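Local coordinates for aldehyde dehydrogenase family protein (Pseudomonas syringae pv. tomato, PDB 6X9L), which probably oxidises long-chain aliphatic aldehydes such as octanal to the corresponding carboxylic acids, with NAD+ as the electron acceptor, at residues F19-G23 with R58-A62; V48-S52 with N212-V218. The protein carries 1 engineered substitution. All coordinates share one frame; numbering follows the deposited sequence.

Contact 1 (F19-G23 with R58-A62)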
# COMPACT_ATOMS: atom_id res chain seq x y z
N PHE A 19 15.80 -23.22 13.88
CA PHE A 19 15.08 -22.44 12.89
C PHE A 19 15.08 -23.21 11.58
O PHE A 19 15.98 -24.02 11.32
CB PHE A 19 15.72 -21.05 12.70
CG PHE A 19 15.72 -20.20 13.95
CD1 PHE A 19 14.69 -20.28 14.87
CD2 PHE A 19 16.77 -19.33 14.21
CE1 PHE A 19 14.71 -19.50 16.04
CE2 PHE A 19 16.80 -18.55 15.37
CZ PHE A 19 15.77 -18.64 16.28
N TYR A 20 14.05 -23.00 10.75
CA TYR A 20 14.00 -23.61 9.42
C TYR A 20 14.49 -22.60 8.39
O TYR A 20 13.75 -21.69 7.99
CB TYR A 20 12.61 -24.13 9.09
CG TYR A 20 12.62 -24.97 7.82
CD1 TYR A 20 13.03 -26.30 7.85
CD2 TYR A 20 12.26 -24.43 6.59
CE1 TYR A 20 13.06 -27.08 6.69
CE2 TYR A 20 12.28 -25.19 5.43
CZ TYR A 20 12.68 -26.52 5.48
OH TYR A 20 12.69 -27.28 4.32
N ILE A 21 15.73 -22.78 7.96
CA ILE A 21 16.41 -21.86 7.06
C ILE A 21 17.03 -22.67 5.93
O ILE A 21 17.83 -23.58 6.18
CB ILE A 21 17.48 -21.05 7.80
CG1 ILE A 21 16.81 -20.21 8.88
CG2 ILE A 21 18.28 -20.17 6.84
CD1 ILE A 21 17.74 -19.27 9.57
N ASP A 22 16.64 -22.37 4.69
CA ASP A 22 17.31 -22.88 3.50
C ASP A 22 17.18 -24.40 3.38
O ASP A 22 18.10 -25.08 2.92
CB ASP A 22 18.77 -22.46 3.49
CG ASP A 22 19.43 -22.66 2.15
OD1 ASP A 22 18.73 -22.66 1.12
OD2 ASP A 22 20.67 -22.82 2.13
N GLY A 23 16.03 -24.93 3.79
CA GLY A 23 15.73 -26.34 3.62
C GLY A 23 16.14 -27.24 4.76
O GLY A 23 15.94 -28.46 4.67
N ARG A 58 20.54 -14.71 8.10
CA ARG A 58 20.70 -15.99 7.42
C ARG A 58 19.43 -16.35 6.66
O ARG A 58 19.48 -16.88 5.55
CB ARG A 58 21.04 -17.09 8.42
CG ARG A 58 22.28 -16.82 9.24
CD ARG A 58 22.62 -18.01 10.12
NE ARG A 58 22.95 -19.20 9.33
CZ ARG A 58 22.31 -20.36 9.43
NH1 ARG A 58 21.32 -20.51 10.30
NH2 ARG A 58 22.68 -21.39 8.67
N ALA A 59 18.28 -16.05 7.25
CA ALA A 59 17.03 -16.42 6.61
C ALA A 59 16.78 -15.58 5.36
O ALA A 59 16.42 -16.13 4.31
CB ALA A 59 15.88 -16.31 7.61
N VAL A 60 16.98 -14.26 5.45
CA VAL A 60 16.81 -13.41 4.27
C VAL A 60 17.76 -13.85 3.15
O VAL A 60 17.37 -13.96 1.98
CB VAL A 60 16.97 -11.91 4.63
CG1 VAL A 60 16.83 -11.03 3.39
CG2 VAL A 60 15.94 -11.47 5.67
N ALA A 61 19.02 -14.14 3.50
CA ALA A 61 19.97 -14.63 2.50
C ALA A 61 19.45 -15.89 1.82
O ALA A 61 19.56 -16.03 0.59
CB ALA A 61 21.34 -14.88 3.14
N ALA A 62 18.90 -16.84 2.58
CA ALA A 62 18.36 -18.04 1.95
C ALA A 62 17.21 -17.69 1.02
O ALA A 62 17.15 -18.17 -0.12
CB ALA A 62 17.90 -19.06 2.99
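Ile21 lays both ends of its branched side chain over the helix at Arg58, Ala59 and Ala62. Its CG2 methyl sits near the helix backbone, with Ile21 CG2 3.7 Å from Arg58 O. The same methyl also meets that of Ala62, Ile21 CG2 and Ala62 CB being 4.0 Å apart. At the other end Ile21 CD1 rests 4.0 Å from Ala59 CB. This split follows from the first torsion (chi1 -62°), which sets CG2 opposite the backbone N and swings CG1 to the side of that N; CD1 then continues in an extended line.

Arg58 closes over the CD1 methyl. Its chain is bent at chi3 (63°), and it crosses the isoleucine at about a right angle, with the guanidinium turned obliquely to CD1. Ile21 CD1 lies 3.9 Å from Arg58 NH1, so this is a van der Waals contact against a charged group, with no hydrogen bond between the two segments.

Asp22 contributes carbon: Asp22 CB is 3.5 Å from Ala62 CB. Its carboxylate and the Arg58 guanidinium have opposite charges, but Asp22 OD2 and Arg58 NH2 are 7.0 Å apart, too far for a salt bridge, so any attraction is at long range. The alanines at 59 and 62, about one turn apart, both meet Ile21; the axes of the short segments 19-21 and 58-62 approach to 8.8 Å.

Asp22 and Gly23 both have left-handed backbone angles and form the type I' turn of the hairpin 19-21/24-26. Asn209 of strand 208-210 touches Ile21 and Ala62 and accepts a bond from Asp22 N, while Ser26 of the hairpin's second strand packs on Ile21 and Arg58; helix 53-71 thus lies against both the hairpin and strand 208-210.

Contact 2 (V48-S52 with N212-V218). With NAD (nicotinamide-adenine-dinucleotide), chain D.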
# COMPACT_ATOMS: atom_id res chain seq x y z
N VAL A 48 11.30 -22.84 22.73
CA VAL A 48 11.73 -22.61 21.36
C VAL A 48 12.80 -21.53 21.39
O VAL A 48 12.93 -20.78 22.35
CB VAL A 48 10.55 -22.20 20.46
CG1 VAL A 48 9.47 -23.25 20.54
CG2 VAL A 48 10.02 -20.85 20.89
N ALA A 49 13.57 -21.47 20.30
CA ALA A 49 14.70 -20.56 20.23
C ALA A 49 14.23 -19.13 19.97
O ALA A 49 13.15 -18.89 19.42
CB ALA A 49 15.66 -21.00 19.12
N SER A 50 15.07 -18.17 20.38
CA SER A 50 14.81 -16.74 20.23
C SER A 50 15.85 -16.16 19.28
O SER A 50 17.03 -16.04 19.64
CB SER A 50 14.83 -16.01 21.57
OG SER A 50 14.33 -14.69 21.41
N GLY A 51 15.39 -15.78 18.08
CA GLY A 51 16.29 -15.32 17.04
C GLY A 51 16.85 -13.94 17.32
O GLY A 51 16.31 -13.13 18.07
N SER A 52 17.98 -13.68 16.68
CA SER A 52 18.66 -12.41 16.68
C SER A 52 18.57 -11.81 15.28
O SER A 52 18.08 -12.45 14.34
CB SER A 52 20.12 -12.59 17.09
OG SER A 52 20.76 -13.50 16.20
N ASN A 212 11.95 -17.99 14.99
CA ASN A 212 11.20 -17.64 16.18
C ASN A 212 11.88 -16.49 16.91
O ASN A 212 13.08 -16.26 16.78
CB ASN A 212 11.07 -18.86 17.10
CG ASN A 212 10.06 -19.85 16.60
OD1 ASN A 212 8.98 -19.46 16.13
ND2 ASN A 212 10.38 -21.14 16.70
N GLY A 213 11.08 -15.76 17.67
CA GLY A 213 11.62 -14.74 18.55
C GLY A 213 10.61 -13.64 18.83
O GLY A 213 9.45 -13.71 18.42
N SER A 214 11.09 -12.62 19.53
CA SER A 214 10.22 -11.53 19.92
C SER A 214 9.89 -10.66 18.71
O SER A 214 10.65 -10.60 17.73
CB SER A 214 10.87 -10.68 21.00
OG SER A 214 11.83 -9.81 20.43
N GLY A 215 8.75 -9.99 18.78
CA GLY A 215 8.36 -9.02 17.78
C GLY A 215 9.43 -7.95 17.59
O GLY A 215 10.00 -7.81 16.50
N PRO A 216 9.73 -7.19 18.65
CA PRO A 216 10.67 -6.07 18.49
C PRO A 216 12.04 -6.47 17.97
O PRO A 216 12.65 -5.70 17.22
CB PRO A 216 10.75 -5.49 19.91
CG PRO A 216 9.55 -6.01 20.61
CD PRO A 216 9.34 -7.36 20.06
N GLU A 217 12.55 -7.65 18.33
CA GLU A 217 13.90 -8.03 17.90
C GLU A 217 13.90 -8.67 16.51
O GLU A 217 14.54 -8.16 15.59
CB GLU A 217 14.52 -8.98 18.93
CG GLU A 217 16.03 -9.09 18.75
CD GLU A 217 16.68 -10.05 19.73
OE1 GLU A 217 15.97 -10.50 20.66
OE2 GLU A 217 17.88 -10.34 19.55
N VAL A 218 13.21 -9.80 16.36
CA VAL A 218 13.14 -10.46 15.05
C VAL A 218 12.27 -9.65 14.08
O VAL A 218 12.72 -9.25 13.00
CB VAL A 218 12.63 -11.90 15.22
CG1 VAL A 218 12.52 -12.59 13.87
CG2 VAL A 218 13.56 -12.68 16.17
PA NAD D . 0.72 -8.15 18.45
O1A NAD D . 0.49 -6.90 17.67
O2A NAD D . 1.11 -7.90 19.85
O5B NAD D . 1.82 -9.10 17.73
C5B NAD D . 1.64 -9.54 16.39
C4B NAD D . 2.97 -10.04 15.82
O4B NAD D . 3.88 -8.96 15.78
C3B NAD D . 3.64 -11.10 16.67
O3B NAD D . 4.30 -12.02 15.80
C2B NAD D . 4.68 -10.34 17.48
O2B NAD D . 5.80 -11.12 17.82
C1B NAD D . 5.08 -9.30 16.47
N9A NAD D . 5.56 -8.05 17.05
C8A NAD D . 5.24 -7.48 18.27
N7A NAD D . 5.88 -6.29 18.33
C5A NAD D . 6.59 -6.11 17.19
C6A NAD D . 7.40 -5.08 16.74
N6A NAD D . 7.48 -3.94 17.43
N1A NAD D . 7.98 -5.19 15.49
C2A NAD D . 7.75 -6.29 14.70
N3A NAD D . 6.94 -7.31 15.15
C4A NAD D . 6.38 -7.21 16.38
O3 NAD D . -0.57 -9.09 18.26
PN NAD D . -1.64 -9.56 19.37
O1N NAD D . -2.35 -8.38 19.91
O2N NAD D . -1.01 -10.52 20.29
O5D NAD D . -2.58 -10.32 18.26
C5D NAD D . -3.96 -10.09 18.26
C4D NAD D . -4.25 -8.86 17.39
O4D NAD D . -4.14 -9.21 16.02
C3D NAD D . -5.67 -8.37 17.60
O3D NAD D . -5.68 -6.96 17.48
C2D NAD D . -6.39 -8.93 16.41
O2D NAD D . -7.55 -8.20 16.08
C1D NAD D . -5.31 -8.82 15.33
N1N NAD D . -5.70 -9.70 14.21
C2N NAD D . -6.05 -9.14 13.01
C3N NAD D . -6.47 -9.95 11.97
C7N NAD D . -6.88 -9.39 10.64
O7N NAD D . -6.98 -10.30 9.57
N7N NAD D . -7.15 -8.09 10.48
C4N NAD D . -6.54 -11.33 12.14
C5N NAD D . -6.19 -11.88 13.37
C6N NAD D . -5.78 -11.05 14.41
O HOH W 1 12.82 -22.54 17.47
O HOH W 2 14.09 -12.60 19.37
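Gly51 N donates to Asn212 O at 2.7 Å, tying the loop between strand 43-49 and helix 53-71 to the turn that leads from strand 208-210 into helix 215-224 of the Rossmann-like NAD-binding domain. The bond is somewhat bent, 148° at the hydrogen, and the donor stands 26° off the carbonyl plane.

In Asn212, chi1 (-76°) sets CG beside the backbone N, and the further twist of the amide about chi2 points Asn212 ND2 at Val48 CB, 3.9 Å away. A water takes hydrogens from both Asn212 ND2 and Ala49 N, bridging the two segments where no direct bond forms.

Farther along, Glu217 stretches out over Gly51 and Ser52. CG opposite the backbone N and an extended chain beyond it bring the carboxylate alongside this backbone, with Glu217 OE2 3.6 Å from Ser52 CA. Val218 lies next to it, its CG2 methyl against Gly51 O. Ser52, at the N-cap position of helix 53-71, has its OG hydrogen-bonded to Asp55 OD2.

Ser214 is the N-cap of helix 215-224: its OG accepts from Glu217 N at 3.1 Å. Gly213, with backbone angles suited to glycine, passes its carbonyl to Lys182 NZ, an NAD-binding residue, and the helix start at Gly215 and Pro216 borders the adenine of NAD.

A second water gathers the polar groups between the segments. It accepts from Ser50 OG and Ser214 N, and gives its hydrogens to Gly51 O, at 2.6 Å, and to Glu217 OE1, at 3.1 Å.

The centres of contacts 1 and 2 are 14 Å apart on one flank of the chain, and their segments alternate in sequence: 19-23, 48-52, 58-62, then 212-218. Strand 43-49 runs through Gly51 and Ser52 directly into helix 53-71, so one continuous piece of chain serves both contacts. Phe19 joins them physically, its ring packing on Ala49, Gly51 and Asn212. Strand 208-210 is the other common element, lying beside contact 1 and leading into the loop of contact 2. Contact 1 sets hairpin 19-26 on helix 53-71, and contact 2 sets the loop before that helix on the turn after strand 208-210, at the adenine end of the cofactor.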